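Taurocyamine kinase (Schistosoma mansoni, PDB 4WOD) catalyses the reversible, magnesium-dependent transfer of phosphate between ATP and the guanidino compound taurocyamine, yielding N-phosphotaurocyamine and ADP. Local coordinates at residues E140-L145 against W218-D223; F183-D188 against I199-G204. The protein carries 4 engineered substitutions. One frame throughout, in Å; residues are numbered along the deposited sequence.

Contact 1 of 2, residues E140-L145 against W218-D223. With ARG (arginine), chain B.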
# COMPACT_ATOMS: atom_id res chain seq x y z
N GLU A 140 -27.22 -0.36 -37.32
CA GLU A 140 -27.80 0.90 -37.78
C GLU A 140 -27.83 1.98 -36.69
O GLU A 140 -27.49 3.14 -36.96
CB GLU A 140 -29.21 0.67 -38.32
CG GLU A 140 -29.27 -0.13 -39.60
CD GLU A 140 -30.69 -0.27 -40.11
OE1 GLU A 140 -31.31 0.78 -40.38
OE2 GLU A 140 -31.19 -1.42 -40.22
N THR A 141 -28.22 1.63 -35.47
CA THR A 141 -28.31 2.69 -34.46
C THR A 141 -26.92 3.22 -34.05
O THR A 141 -26.77 4.41 -33.78
CB THR A 141 -29.10 2.25 -33.20
OG1 THR A 141 -28.48 1.10 -32.61
CG2 THR A 141 -30.54 1.94 -33.57
N ARG A 142 -25.90 2.37 -34.06
CA ARG A 142 -24.58 2.87 -33.76
C ARG A 142 -24.13 3.90 -34.80
O ARG A 142 -23.52 4.93 -34.46
CB ARG A 142 -23.57 1.72 -33.66
CG ARG A 142 -22.19 2.14 -33.20
CD ARG A 142 -21.20 0.99 -33.28
NE ARG A 142 -21.46 -0.07 -32.30
CZ ARG A 142 -22.09 -1.21 -32.56
NH1 ARG A 142 -22.56 -1.46 -33.78
NH2 ARG A 142 -22.25 -2.11 -31.59
N ILE A 143 -24.45 3.64 -36.08
CA ILE A 143 -24.08 4.55 -37.16
C ILE A 143 -24.93 5.83 -37.07
O ILE A 143 -24.41 6.94 -37.24
CB ILE A 143 -24.24 3.87 -38.56
CG1 ILE A 143 -23.20 2.75 -38.71
CG2 ILE A 143 -24.11 4.88 -39.71
CD1 ILE A 143 -23.54 1.73 -39.76
N GLU A 144 -26.22 5.68 -36.79
CA GLU A 144 -27.05 6.88 -36.56
C GLU A 144 -26.48 7.77 -35.43
O GLU A 144 -26.46 9.01 -35.54
CB GLU A 144 -28.50 6.50 -36.24
CG GLU A 144 -29.25 6.00 -37.45
CD GLU A 144 -30.69 5.66 -37.14
OE1 GLU A 144 -31.59 6.40 -37.57
OE2 GLU A 144 -30.91 4.65 -36.43
N LEU A 145 -26.00 7.14 -34.36
CA LEU A 145 -25.38 7.84 -33.23
C LEU A 145 -24.09 8.54 -33.68
O LEU A 145 -23.86 9.71 -33.36
CB LEU A 145 -25.11 6.85 -32.08
CG LEU A 145 -24.42 7.38 -30.82
CD1 LEU A 145 -25.19 8.57 -30.22
CD2 LEU A 145 -24.25 6.24 -29.80
N TRP A 218 -13.13 10.68 -29.45
CA TRP A 218 -13.40 9.29 -29.83
C TRP A 218 -14.91 9.05 -29.87
O TRP A 218 -15.63 9.32 -28.88
CB TRP A 218 -12.74 8.32 -28.85
CG TRP A 218 -11.25 8.24 -28.99
CD1 TRP A 218 -10.48 8.86 -29.93
CD2 TRP A 218 -10.34 7.48 -28.17
NE1 TRP A 218 -9.16 8.53 -29.75
CE2 TRP A 218 -9.05 7.69 -28.68
CE3 TRP A 218 -10.51 6.64 -27.05
CZ2 TRP A 218 -7.91 7.09 -28.11
CZ3 TRP A 218 -9.38 6.05 -26.49
CH2 TRP A 218 -8.10 6.28 -27.02
N ILE A 219 -15.39 8.55 -31.00
CA ILE A 219 -16.80 8.24 -31.16
C ILE A 219 -17.01 6.73 -31.12
O ILE A 219 -16.47 6.00 -31.95
CB ILE A 219 -17.36 8.80 -32.47
CG1 ILE A 219 -17.12 10.32 -32.54
CG2 ILE A 219 -18.85 8.46 -32.62
CD1 ILE A 219 -17.83 10.98 -33.69
N ASN A 220 -17.78 6.28 -30.13
CA ASN A 220 -18.20 4.88 -29.97
C ASN A 220 -17.06 3.91 -29.73
O ASN A 220 -17.17 2.71 -30.03
CB ASN A 220 -19.04 4.45 -31.18
CG ASN A 220 -20.46 4.96 -31.08
OD1 ASN A 220 -20.97 5.13 -29.98
ND2 ASN A 220 -21.11 5.21 -32.23
N GLU A 221 -15.98 4.41 -29.14
CA GLU A 221 -14.88 3.53 -28.75
C GLU A 221 -15.31 2.65 -27.57
O GLU A 221 -14.94 1.48 -27.48
CB GLU A 221 -13.63 4.35 -28.39
CG GLU A 221 -12.45 3.49 -27.92
CD GLU A 221 -12.37 3.34 -26.42
OE1 GLU A 221 -12.83 4.25 -25.70
OE2 GLU A 221 -11.84 2.31 -25.95
N GLU A 222 -16.10 3.22 -26.67
CA GLU A 222 -16.58 2.52 -25.47
C GLU A 222 -17.79 3.28 -24.96
O GLU A 222 -18.92 2.77 -24.95
CB GLU A 222 -15.49 2.45 -24.39
CG GLU A 222 -16.04 2.10 -23.02
CD GLU A 222 -14.97 1.89 -21.97
OE1 GLU A 222 -15.12 2.45 -20.86
OE2 GLU A 222 -13.99 1.15 -22.23
N ASP A 223 -17.53 4.53 -24.55
CA ASP A 223 -18.59 5.49 -24.38
C ASP A 223 -18.98 6.07 -25.73
O ASP A 223 -18.25 5.91 -26.72
CB ASP A 223 -18.16 6.61 -23.41
CG ASP A 223 -18.15 6.13 -21.96
OD1 ASP A 223 -19.17 5.58 -21.51
OD2 ASP A 223 -17.10 6.25 -21.29
N ARG B . -12.02 -0.50 -12.62
CA ARG B . -12.41 -1.10 -13.86
C ARG B . -12.37 -2.62 -13.94
O ARG B . -11.35 -3.24 -13.57
CB ARG B . -11.68 -0.49 -15.00
CG ARG B . -12.31 0.79 -15.44
CD ARG B . -12.87 0.53 -16.79
NE ARG B . -13.48 1.72 -17.31
CZ ARG B . -13.25 2.18 -18.50
NH1 ARG B . -13.85 3.26 -18.92
NH2 ARG B . -12.40 1.56 -19.28
OXT ARG B . -13.45 -3.04 -14.38
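N220 reaches from the turn after strand 215-219 to helix 139-154, where its amide meets R142 and L145. The van der Waals part of the contact sets aliphatic carbons against the two polar ends of that amide. R142 lays its CG 3.4 Å from N220 ND2, and L145 brings one methyl, CD2, to 3.5 Å from N220 OD1. Both residues are buried; leucine suits the inward side of the helix, and the aliphatic stem of arginine can pack here while its charge is used farther out. With CG of R142 anti to its backbone N (chi1 -174°), the chain runs on extended and bends at chi3, carrying the guanidinium away from N220 to a salt bridge with D200.

The polar part centres on N220 ND2, which lies 3.3 Å from R142 O and is hydrogen-bonded to G204 O. Asparagine also fits the backbone, since its phi of 64° is one this residue tolerates better than most.

At the far end of the turn, E222 extends away from the helix to the bound arginine. Its OE1 accepts from ligand NH1 at 2.5 Å, shorter than usual and of doubtful exact length; its OE2 accepts weakly from NH2. L60, L61 and R63 also bond the ligand. A carboxylate beside the guanidinium is consistent with charge-assisted binding of the guanidino group, while N220 ties the base of the same turn to buried structure.

Contact 2 of 2, residues F183-D188 against I199-G204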
# COMPACT_ATOMS: atom_id res chain seq x y z
N PHE A 183 -3.57 9.04 -31.51
CA PHE A 183 -4.90 9.60 -31.71
C PHE A 183 -5.94 8.51 -31.94
O PHE A 183 -7.14 8.75 -31.81
CB PHE A 183 -4.90 10.57 -32.89
CG PHE A 183 -4.05 11.78 -32.66
CD1 PHE A 183 -3.81 12.24 -31.37
CD2 PHE A 183 -3.48 12.46 -33.72
CE1 PHE A 183 -3.03 13.36 -31.15
CE2 PHE A 183 -2.69 13.58 -33.51
CZ PHE A 183 -2.47 14.04 -32.23
N LEU A 184 -5.49 7.32 -32.29
CA LEU A 184 -6.43 6.29 -32.72
C LEU A 184 -6.55 5.16 -31.70
O LEU A 184 -5.56 4.72 -31.11
CB LEU A 184 -6.02 5.72 -34.07
CG LEU A 184 -7.01 4.75 -34.71
CD1 LEU A 184 -8.39 5.39 -34.79
CD2 LEU A 184 -6.53 4.32 -36.08
N PHE A 185 -7.78 4.70 -31.50
CA PHE A 185 -8.01 3.58 -30.61
C PHE A 185 -8.10 2.30 -31.41
O PHE A 185 -8.41 2.33 -32.60
CB PHE A 185 -9.27 3.79 -29.78
CG PHE A 185 -10.53 4.02 -30.59
CD1 PHE A 185 -11.33 2.96 -30.99
CD2 PHE A 185 -10.97 5.31 -30.87
CE1 PHE A 185 -12.51 3.17 -31.66
CE2 PHE A 185 -12.14 5.53 -31.56
CZ PHE A 185 -12.92 4.45 -31.96
N ARG A 186 -7.83 1.19 -30.74
CA ARG A 186 -7.82 -0.11 -31.41
C ARG A 186 -8.73 -1.09 -30.68
O ARG A 186 -9.14 -0.83 -29.55
CB ARG A 186 -6.40 -0.67 -31.49
CG ARG A 186 -5.45 0.12 -32.38
CD ARG A 186 -4.04 -0.46 -32.35
NE ARG A 186 -3.58 -0.73 -30.99
CZ ARG A 186 -2.54 -1.50 -30.69
NH1 ARG A 186 -1.82 -2.06 -31.66
NH2 ARG A 186 -2.20 -1.70 -29.42
N ASN A 187 -9.05 -2.19 -31.34
CA ASN A 187 -9.83 -3.26 -30.72
C ASN A 187 -8.92 -4.26 -30.02
O ASN A 187 -8.86 -5.42 -30.42
CB ASN A 187 -10.71 -3.96 -31.75
CG ASN A 187 -9.94 -4.38 -33.00
OD1 ASN A 187 -9.07 -3.66 -33.49
ND2 ASN A 187 -10.27 -5.56 -33.53
N ASP A 188 -8.22 -3.82 -28.99
CA ASP A 188 -7.23 -4.68 -28.34
C ASP A 188 -7.45 -4.92 -26.84
O ASP A 188 -6.57 -5.44 -26.17
CB ASP A 188 -5.83 -4.10 -28.58
CG ASP A 188 -5.63 -2.74 -27.92
OD1 ASP A 188 -6.62 -2.11 -27.47
OD2 ASP A 188 -4.46 -2.28 -27.87
N ILE A 199 -18.58 -4.99 -31.30
CA ILE A 199 -19.58 -5.56 -32.18
C ILE A 199 -19.71 -4.68 -33.44
O ILE A 199 -19.70 -3.45 -33.34
CB ILE A 199 -20.92 -5.69 -31.43
CG1 ILE A 199 -20.74 -6.63 -30.22
CG2 ILE A 199 -22.05 -6.14 -32.37
CD1 ILE A 199 -21.92 -6.66 -29.31
N ASP A 200 -19.79 -5.33 -34.60
CA ASP A 200 -19.87 -4.67 -35.91
C ASP A 200 -18.65 -3.79 -36.19
O ASP A 200 -18.77 -2.79 -36.89
CB ASP A 200 -21.13 -3.81 -36.03
CG ASP A 200 -22.41 -4.57 -35.72
OD1 ASP A 200 -22.57 -5.70 -36.21
OD2 ASP A 200 -23.27 -4.03 -34.97
N TRP A 201 -17.49 -4.17 -35.65
CA TRP A 201 -16.23 -3.45 -35.88
C TRP A 201 -15.91 -3.42 -37.38
O TRP A 201 -16.02 -4.44 -38.04
CB TRP A 201 -15.08 -4.14 -35.12
CG TRP A 201 -13.78 -3.40 -35.18
CD1 TRP A 201 -12.76 -3.62 -36.08
CD2 TRP A 201 -13.35 -2.32 -34.34
NE1 TRP A 201 -11.72 -2.75 -35.84
CE2 TRP A 201 -12.05 -1.94 -34.78
CE3 TRP A 201 -13.92 -1.65 -33.26
CZ2 TRP A 201 -11.33 -0.91 -34.18
CZ3 TRP A 201 -13.20 -0.63 -32.66
CH2 TRP A 201 -11.92 -0.27 -33.12
N PRO A 202 -15.50 -2.26 -37.92
CA PRO A 202 -15.21 -1.00 -37.25
C PRO A 202 -16.30 0.03 -37.49
O PRO A 202 -16.03 1.20 -37.35
CB PRO A 202 -13.93 -0.57 -37.93
CG PRO A 202 -14.21 -0.94 -39.38
CD PRO A 202 -15.08 -2.20 -39.34
N THR A 203 -17.50 -0.40 -37.84
CA THR A 203 -18.55 0.56 -38.21
C THR A 203 -19.05 1.40 -37.04
O THR A 203 -19.02 0.99 -35.87
CB THR A 203 -19.76 -0.17 -38.87
OG1 THR A 203 -20.35 -1.08 -37.94
CG2 THR A 203 -19.32 -0.94 -40.12
N GLY A 204 -19.54 2.59 -37.36
CA GLY A 204 -20.15 3.44 -36.35
C GLY A 204 -19.15 4.13 -35.44
O GLY A 204 -19.53 4.72 -34.44
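W201 extends its indole from the loop before strand 206-210 to the segment 183-188, where N187 and F185 receive it. From CB, a chi1 of -175° swings the indole beside the carbonyl carbon of W201 and points the ring toward segment 183-188. The five-membered ring comes first: CD1 and NE1 lie beneath the amide of N187, with NE1 3.7 Å from N187 CG. The amide is tilted by 20° from the indole plane, so the two flat groups are stacked, and no hydrogen bond joins them.

Farther along, CE2 and CZ2 remain under N187, whose OD1 is 3.6 Å from W201 CZ2. N187 CB, near CD2 as well, stands over the six-membered ring, 3.8 Å from its centroid and 9° off the normal, a CH-pi contact. P202 CB lies against the opposite face, offset toward its rim. At the tip, W201 CH2 meets F185 CE1 at 3.8 Å, with CZ3 close by; F185 CD1 sits at the indole's edge, in its plane, and the steeply inclined rings do not stack face to face. Tryptophan suits this place because one long flat group can span both neighbours; asparagine offers a small flat amide that can stack. The backbone N of N187, at the centre of an inverse gamma turn, is buried here without a partner.

The two loops flank helix 190-194. L167 touches both W201 and F185, and Y198 meets the indole edge-to-face. F185 packs on I207 of strand 206-210, next to the outermost strand 162-166, and L184 on helix 172-180.

Both contacts belong to the catalytic region of the first repeat, their centres 10 Å apart. The three residues that touch in contact 1 are all buried, and they join helix 139-154 to the turn leaving strand 215-219; contact 2 is only partly buried and joins two irregular loops around helix 190-194. Chemistry follows place: an asparagine amide among a helix's side chains in the first, aromatic and amide stacking in the second. They are also stitched together, since besides the N220–G204 bond F183 O of contact 2 accepts from W218 NE1 of contact 1 (2.9 Å), while E221 packs on F185. Of the two, contact 1 includes a residue of the arginine pocket.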